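Local coordinates for phosphocarrier protein (Mycoplasma capricolum, PDB 1PCH) that carries phosphoryl groups on an active-site histidine as the general, non-sugar-specific component of the phosphoenolpyruvate-dependent sugar phosphotransferase system, at residues I60-D65 with Q71-I76; A15-V20 with T83-G88. All coordinates share one frame; numbering follows the deposited sequence.

Contact 1: residues I60-D65 with Q71-I76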
ATOM      1  N   ILE A  60      -5.069  -4.333  -5.706  1.00 21.02           N
ATOM      2  CA  ILE A  60      -3.824  -4.565  -4.989  1.00 18.49           C
ATOM      3  C   ILE A  60      -4.145  -5.365  -3.726  1.00 18.42           C
ATOM      4  O   ILE A  60      -5.257  -5.355  -3.225  1.00 20.87           O
ATOM      5  CB  ILE A  60      -3.175  -3.247  -4.613  1.00 15.97           C
ATOM      6  CG1 ILE A  60      -4.054  -2.361  -3.695  1.00 20.55           C
ATOM      7  CG2 ILE A  60      -2.760  -2.488  -5.862  1.00 19.99           C
ATOM      8  CD1 ILE A  60      -3.304  -1.722  -2.562  1.00 26.88           C
ATOM      9  N   THR A  61      -3.083  -5.999  -3.247  1.00 15.40           N
ATOM     10  CA  THR A  61      -3.159  -6.755  -2.024  1.00 16.81           C
ATOM     11  C   THR A  61      -1.978  -6.307  -1.146  1.00 17.84           C
ATOM     12  O   THR A  61      -0.905  -6.119  -1.686  1.00 13.98           O
ATOM     13  CB  THR A  61      -3.020  -8.270  -2.295  1.00 19.41           C
ATOM     14  OG1 THR A  61      -4.179  -8.652  -3.079  1.00 23.32           O
ATOM     15  CG2 THR A  61      -3.173  -8.996  -0.963  1.00 18.82           C
ATOM     16  N   ILE A  62      -2.296  -6.014   0.090  1.00 18.51           N
ATOM     17  CA  ILE A  62      -1.276  -5.650   1.049  1.00 18.39           C
ATOM     18  C   ILE A  62      -1.180  -6.798   2.083  1.00 19.12           C
ATOM     19  O   ILE A  62      -2.204  -7.254   2.611  1.00 19.37           O
ATOM     20  CB  ILE A  62      -1.554  -4.343   1.777  1.00 16.19           C
ATOM     21  CG1 ILE A  62      -1.759  -3.155   0.881  1.00 20.75           C
ATOM     22  CG2 ILE A  62      -0.471  -4.075   2.819  1.00 20.71           C
ATOM     23  CD1 ILE A  62      -0.535  -2.711   0.144  1.00 25.95           C
ATOM     24  N   GLN A  63       0.019  -7.286   2.250  1.00 17.29           N
ATOM     25  CA  GLN A  63       0.310  -8.390   3.135  1.00 22.25           C
ATOM     26  C   GLN A  63       1.310  -7.894   4.214  1.00 21.70           C
ATOM     27  O   GLN A  63       2.324  -7.353   3.822  1.00 19.44           O
ATOM     28  CB  GLN A  63       0.967  -9.565   2.410  1.00 26.53           C
ATOM     29  CG  GLN A  63       1.179 -10.802   3.276  1.00 34.95           C
ATOM     30  CD  GLN A  63       0.416 -12.009   2.702  1.00 42.74           C
ATOM     31  OE1 GLN A  63      -0.640 -12.359   3.215  1.00 54.62           O
ATOM     32  NE2 GLN A  63       0.939 -12.598   1.639  1.00 45.23           N
ATOM     33  N   ALA A  64       0.933  -8.078   5.450  1.00 21.28           N
ATOM     34  CA  ALA A  64       1.847  -7.657   6.548  1.00 20.72           C
ATOM     35  C   ALA A  64       2.204  -8.943   7.317  1.00 22.06           C
ATOM     36  O   ALA A  64       1.314  -9.741   7.619  1.00 21.98           O
ATOM     37  CB  ALA A  64       1.166  -6.660   7.423  1.00 16.22           C
ATOM     38  N   ASP A  65       3.467  -9.138   7.576  1.00 19.33           N
ATOM     39  CA  ASP A  65       3.900 -10.323   8.323  1.00 26.45           C
ATOM     40  C   ASP A  65       4.848  -9.858   9.413  1.00 27.55           C
ATOM     41  O   ASP A  65       5.840  -9.155   9.230  1.00 22.69           O
ATOM     42  CB  ASP A  65       4.461 -11.405   7.444  1.00 30.90           C
ATOM     43  CG  ASP A  65       3.534 -11.732   6.266  1.00 41.07           C
ATOM     44  OD1 ASP A  65       2.401 -12.205   6.518  1.00 57.01           O
ATOM     45  OD2 ASP A  65       3.927 -11.477   5.102  1.00 45.64           O
ATOM     46  N   GLN A  71      -1.849  -4.299  13.438  1.00 17.76           N
ATOM     47  CA  GLN A  71      -2.000  -2.838  13.501  1.00 17.10           C
ATOM     48  C   GLN A  71      -1.624  -2.235  12.133  1.00 15.78           C
ATOM     49  O   GLN A  71      -2.282  -1.369  11.634  1.00 17.63           O
ATOM     50  CB  GLN A  71      -1.109  -2.239  14.583  1.00 20.63           C
ATOM     51  CG  GLN A  71      -1.329  -2.654  15.978  1.00 20.42           C
ATOM     52  CD  GLN A  71      -0.319  -2.055  16.973  1.00 27.54           C
ATOM     53  OE1 GLN A  71       0.881  -2.023  16.725  1.00 32.97           O
ATOM     54  NE2 GLN A  71      -0.827  -1.591  18.094  1.00 28.68           N
ATOM     55  N   ALA A  72      -0.529  -2.764  11.604  1.00 16.95           N
ATOM     56  CA  ALA A  72       0.023  -2.316  10.340  1.00 20.05           C
ATOM     57  C   ALA A  72      -1.034  -2.346   9.247  1.00 18.10           C
ATOM     58  O   ALA A  72      -1.161  -1.404   8.479  1.00 15.40           O
ATOM     59  CB  ALA A  72       1.228  -3.138   9.944  1.00 18.38           C
ATOM     60  N   ILE A  73      -1.760  -3.450   9.144  1.00 18.44           N
ATOM     61  CA  ILE A  73      -2.761  -3.547   8.062  1.00 19.46           C
ATOM     62  C   ILE A  73      -3.826  -2.490   8.189  1.00 17.95           C
ATOM     63  O   ILE A  73      -4.214  -1.800   7.229  1.00 18.90           O
ATOM     64  CB  ILE A  73      -3.355  -4.968   8.091  1.00 23.60           C
ATOM     65  CG1 ILE A  73      -2.500  -5.950   7.257  1.00 29.10           C
ATOM     66  CG2 ILE A  73      -4.783  -5.037   7.657  1.00 40.15           C
ATOM     67  CD1 ILE A  73      -2.440  -5.555   5.816  1.00 27.02           C
ATOM     68  N   GLN A  74      -4.295  -2.241   9.425  1.00 17.97           N
ATOM     69  CA  GLN A  74      -5.313  -1.216   9.637  1.00 15.82           C
ATOM     70  C   GLN A  74      -4.780   0.174   9.347  1.00 17.86           C
ATOM     71  O   GLN A  74      -5.482   1.004   8.750  1.00 18.42           O
ATOM     72  CB  GLN A  74      -5.918  -1.311  11.029  1.00 17.80           C
ATOM     73  CG  GLN A  74      -6.562  -2.622  11.362  1.00 18.85           C
ATOM     74  CD  GLN A  74      -7.666  -3.062  10.422  1.00 25.43           C
ATOM     75  OE1 GLN A  74      -8.272  -2.249   9.738  1.00 27.86           O
ATOM     76  NE2 GLN A  74      -7.977  -4.356  10.475  1.00 37.30           N
ATOM     77  N   ALA A  75      -3.531   0.397   9.797  1.00 16.85           N
ATOM     78  CA  ALA A  75      -2.882   1.676   9.612  1.00 15.09           C
ATOM     79  C   ALA A  75      -2.767   1.973   8.109  1.00 15.54           C
ATOM     80  O   ALA A  75      -3.157   3.042   7.677  1.00 17.63           O
ATOM     81  CB  ALA A  75      -1.561   1.752  10.304  1.00 13.80           C
ATOM     82  N   ILE A  76      -2.304   0.969   7.368  1.00 15.11           N
ATOM     83  CA  ILE A  76      -2.159   1.106   5.922  1.00 16.34           C
ATOM     84  C   ILE A  76      -3.513   1.273   5.216  1.00 14.33           C
ATOM     85  O   ILE A  76      -3.683   2.121   4.363  1.00 16.96           O
ATOM     86  CB  ILE A  76      -1.363  -0.048   5.335  1.00 17.11           C
ATOM     87  CG1 ILE A  76       0.079  -0.130   5.811  1.00 17.49           C
ATOM     88  CG2 ILE A  76      -1.440  -0.025   3.791  1.00 18.78           C
ATOM     89  CD1 ILE A  76       0.859   1.143   5.693  1.00 22.93           C
TER
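Ile73 reaches from its helix to Ala64 and Ile62 of the neighbouring strand through its longer limb, CG1 and CD1. Its CB stands back from the strand, because the bond that carries it leaves the helix along the flank of the interface. The next atom, CG1, already rests against the strand, 3.7 Å from CB of Ala64. From there chi2 of -61° folds the terminal methyl over toward the earlier residue of the strand: CD1 settles 3.6 Å from the carbonyl O of Ile62 and 3.9 Å from CG2 of the same residue.

In Ile62, chi1 of -56° lays CG1 beside the backbone N and anti to the carbonyl carbon, which puts CG2 anti to the N and on the helix side. Besides CD1 of Ile73, this CG2 has CG2 of Ile76 at 4.3 Å, one helical turn on. The side chains of Ile62 and Ile73 run past each other in opposite directions. The backbones come nearest at Ala64, whose CA is 6.4 Å from CA of Ile73, consistent with its small side chain; its CB also meets the CB of Ala72 at 4.3 Å.

The side-chain contacts are all apolar, and every residue that touches is buried. Phe3 of the adjoining strand touches both Ile62 and Ile73, while Ile76 extends the packing to Leu21 and Ala25 of helix 15-25. The axes of segments 60-65 and 71-76 run roughly antiparallel, at 150°, and approach to 8.4 Å. With Ile62 and Ala64 turned to the helix and Gln63 away, this is the last strand-helix connection of the HPr fold, an open-faced beta-sandwich whose helices pack on one face of a four-stranded antiparallel sheet.

Contact 2: residues A15-V20 with T83-G88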
ATOM      1  N   ALA A  15       3.060   9.690  -6.546  1.00 18.58           N
ATOM      2  CA  ALA A  15       3.976  10.139  -5.545  1.00 17.71           C
ATOM      3  C   ALA A  15       3.401  10.472  -4.212  1.00 14.17           C
ATOM      4  O   ALA A  15       4.007  10.042  -3.189  1.00 17.82           O
ATOM      5  CB  ALA A  15       4.916  11.219  -6.066  1.00 21.44           C
ATOM      6  N   ARG A  16       2.367  11.263  -4.140  1.00 16.89           N
ATOM      7  CA  ARG A  16       1.822  11.706  -2.834  1.00 19.51           C
ATOM      8  C   ARG A  16       1.434  10.542  -1.974  1.00 21.95           C
ATOM      9  O   ARG A  16       1.866  10.355  -0.820  1.00 16.22           O
ATOM     10  CB  ARG A  16       0.662  12.648  -3.108  1.00 23.49           C
ATOM     11  CG  ARG A  16       0.366  13.623  -1.969  1.00 29.46           C
ATOM     12  CD  ARG A  16      -0.942  14.360  -2.230  1.00 32.93           C
ATOM     13  N   PRO A  17       0.518   9.696  -2.520  1.00 19.18           N
ATOM     14  CA  PRO A  17       0.119   8.526  -1.746  1.00 16.72           C
ATOM     15  C   PRO A  17       1.203   7.571  -1.500  1.00 14.54           C
ATOM     16  O   PRO A  17       1.344   6.998  -0.381  1.00 18.07           O
ATOM     17  CB  PRO A  17      -1.066   7.944  -2.513  1.00 18.59           C
ATOM     18  CG  PRO A  17      -0.794   8.398  -3.933  1.00 19.66           C
ATOM     19  CD  PRO A  17      -0.304   9.821  -3.754  1.00 18.75           C
ATOM     20  N   ALA A  18       2.106   7.300  -2.463  1.00 14.14           N
ATOM     21  CA  ALA A  18       3.183   6.391  -2.237  1.00 17.47           C
ATOM     22  C   ALA A  18       4.073   6.893  -1.082  1.00 15.76           C
ATOM     23  O   ALA A  18       4.519   6.098  -0.280  1.00 15.11           O
ATOM     24  CB  ALA A  18       4.043   6.209  -3.486  1.00 22.60           C
ATOM     25  N   SER A  19       4.330   8.194  -1.088  1.00 16.98           N
ATOM     26  CA  SER A  19       5.230   8.762  -0.079  1.00 16.89           C
ATOM     27  C   SER A  19       4.637   8.606   1.307  1.00 13.32           C
ATOM     28  O   SER A  19       5.373   8.257   2.233  1.00 19.59           O
ATOM     29  CB  SER A  19       5.539  10.216  -0.382  1.00 15.23           C
ATOM     30  OG  SER A  19       4.486  11.078  -0.106  1.00 21.45           O
ATOM     31  N   VAL A  20       3.356   8.910   1.443  1.00 16.07           N
ATOM     32  CA  VAL A  20       2.615   8.798   2.675  1.00 16.22           C
ATOM     33  C   VAL A  20       2.537   7.370   3.174  1.00 20.73           C
ATOM     34  O   VAL A  20       2.704   7.019   4.324  1.00 14.27           O
ATOM     35  CB  VAL A  20       1.216   9.426   2.605  1.00 19.83           C
ATOM     36  CG1 VAL A  20       0.509   9.247   3.928  1.00 21.02           C
ATOM     37  CG2 VAL A  20       1.340  10.898   2.245  1.00 23.08           C
ATOM     38  N   THR A  83      -5.955   8.946   1.969  1.00 24.06           N
ATOM     39  CA  THR A  83      -5.320   9.665   0.846  1.00 25.23           C
ATOM     40  C   THR A  83      -6.240   9.555  -0.380  1.00 22.93           C
ATOM     41  O   THR A  83      -5.938  10.022  -1.466  1.00 27.41           O
ATOM     42  CB  THR A  83      -3.918   9.178   0.591  1.00 26.76           C
ATOM     43  OG1 THR A  83      -3.885   7.761   0.388  1.00 28.21           O
ATOM     44  CG2 THR A  83      -2.953   9.527   1.704  1.00 18.50           C
ATOM     45  N   ALA A  84      -7.407   8.964  -0.184  1.00 23.64           N
ATOM     46  CA  ALA A  84      -8.359   8.819  -1.303  1.00 25.74           C
ATOM     47  C   ALA A  84      -7.837   7.889  -2.362  1.00 25.43           C
ATOM     48  O   ALA A  84      -8.174   7.951  -3.552  1.00 30.07           O
ATOM     49  CB  ALA A  84      -8.718  10.198  -1.863  1.00 25.95           C
ATOM     50  N   LEU A  85      -6.942   6.951  -1.992  1.00 20.34           N
ATOM     51  CA  LEU A  85      -6.427   6.044  -3.025  1.00 17.34           C
ATOM     52  C   LEU A  85      -7.446   4.956  -3.355  1.00 22.16           C
ATOM     53  O   LEU A  85      -7.465   4.322  -4.399  1.00 24.38           O
ATOM     54  CB  LEU A  85      -5.168   5.371  -2.463  1.00 16.90           C
ATOM     55  CG  LEU A  85      -4.300   4.624  -3.462  1.00 21.89           C
ATOM     56  CD1 LEU A  85      -3.721   5.565  -4.521  1.00 21.07           C
ATOM     57  CD2 LEU A  85      -3.068   4.022  -2.670  1.00 27.88           C
ATOM     58  N   ILE A  86      -8.221   4.626  -2.338  1.00 19.03           N
ATOM     59  CA  ILE A  86      -9.202   3.598  -2.372  1.00 18.52           C
ATOM     60  C   ILE A  86     -10.472   4.168  -1.726  1.00 23.95           C
ATOM     61  O   ILE A  86     -10.383   5.248  -1.127  1.00 21.68           O
ATOM     62  CB  ILE A  86      -8.789   2.283  -1.676  1.00 21.54           C
ATOM     63  CG1 ILE A  86      -8.802   2.328  -0.142  1.00 22.81           C
ATOM     64  CG2 ILE A  86      -7.429   1.843  -2.190  1.00 22.94           C
ATOM     65  CD1 ILE A  86      -8.560   0.996   0.509  1.00 21.60           C
ATOM     66  N   GLN A  87     -11.540   3.437  -1.868  1.00 25.71           N
ATOM     67  CA  GLN A  87     -12.807   3.861  -1.245  1.00 31.92           C
ATOM     68  C   GLN A  87     -12.969   3.232   0.098  1.00 30.99           C
ATOM     69  O   GLN A  87     -12.612   2.080   0.374  1.00 30.67           O
ATOM     70  CB  GLN A  87     -13.933   3.626  -2.221  1.00 36.13           C
ATOM     71  CG  GLN A  87     -13.743   4.563  -3.465  1.00 44.43           C
ATOM     72  CD  GLN A  87     -15.075   4.722  -4.179  1.00 50.10           C
ATOM     73  OE1 GLN A  87     -15.353   5.762  -4.766  1.00 59.94           O
ATOM     74  NE2 GLN A  87     -15.879   3.680  -4.075  1.00 55.05           N
ATOM     75  N   GLY A  88     -13.456   4.025   1.074  1.00 35.12           N
ATOM     76  CA  GLY A  88     -13.588   3.369   2.398  1.00 38.59           C
ATOM     77  C   GLY A  88     -14.898   2.565   2.438  1.00 40.98           C
ATOM     78  O   GLY A  88     -15.663   2.652   1.458  1.00 38.54           O
ATOM     79  OXT GLY A  88     -15.130   1.891   3.462  1.00 30.75           O
TER
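Pro17 presents its ring to two residues beyond the end of the last helix, Thr83 and Leu85. Its CB lies 4.0 Å from OG1 of Thr83 and 4.1 Å from CD1 of Leu85, and the same methyl is 4.1 Å from CG of the ring, so that one leucine branch covers two ring carbons. The side chains of Pro17 and Leu85 cross at about a right angle. One turn along, CG1 of Val20 meets CG2 of Thr83 at 4.1 Å.

Between Thr83 and Leu85 the chain leaves helix 69-82 through a Schellman motif, in which Ala84 takes a positive phi; with CG anti to the backbone N (chi1 -167°) Leu85 extends its CD1 to Pro17. In Thr83, chi1 of 55° sets OG1 between the backbone N and carbonyl carbon, where it is hydrogen-bonded to Thr79 O, and turns CG2 toward Val20. Arg16 O accepts both Val20 N and, at 2.8 Å, Ser19 OG, the two donors coming from the same face of the carbonyl plane. Farther out, Leu85 is backed by Ile7, Leu13 and Met80, and its backbone is hydrogen-bonded to Thr8. The nearest side-chain atoms of Pro17 and His14, the active-site histidine phosphorylated in the intermediate, are about 3 Å apart.

Overall arrangement
From the N terminus, strand 2-6 leads through a loop to His14 and helix 15-25, whose first turns form one half of contact 2. The chain then builds strands 31-36 and 39-42 and helix 46-52 before strand 59-65 opens contact 1. That contact closes quickly, with only five residues between its segments, two of them already in helix 69-82. Contact 2 closes only beyond this helix, at 83-88, so contact 1 is nested within its loop. Their centres lie about 14 Å apart, and their nearest atoms about 5 Å. Contact 1 ties the last helix to the sheet; contact 2 ties its outgoing chain to the first helix, beside the active site.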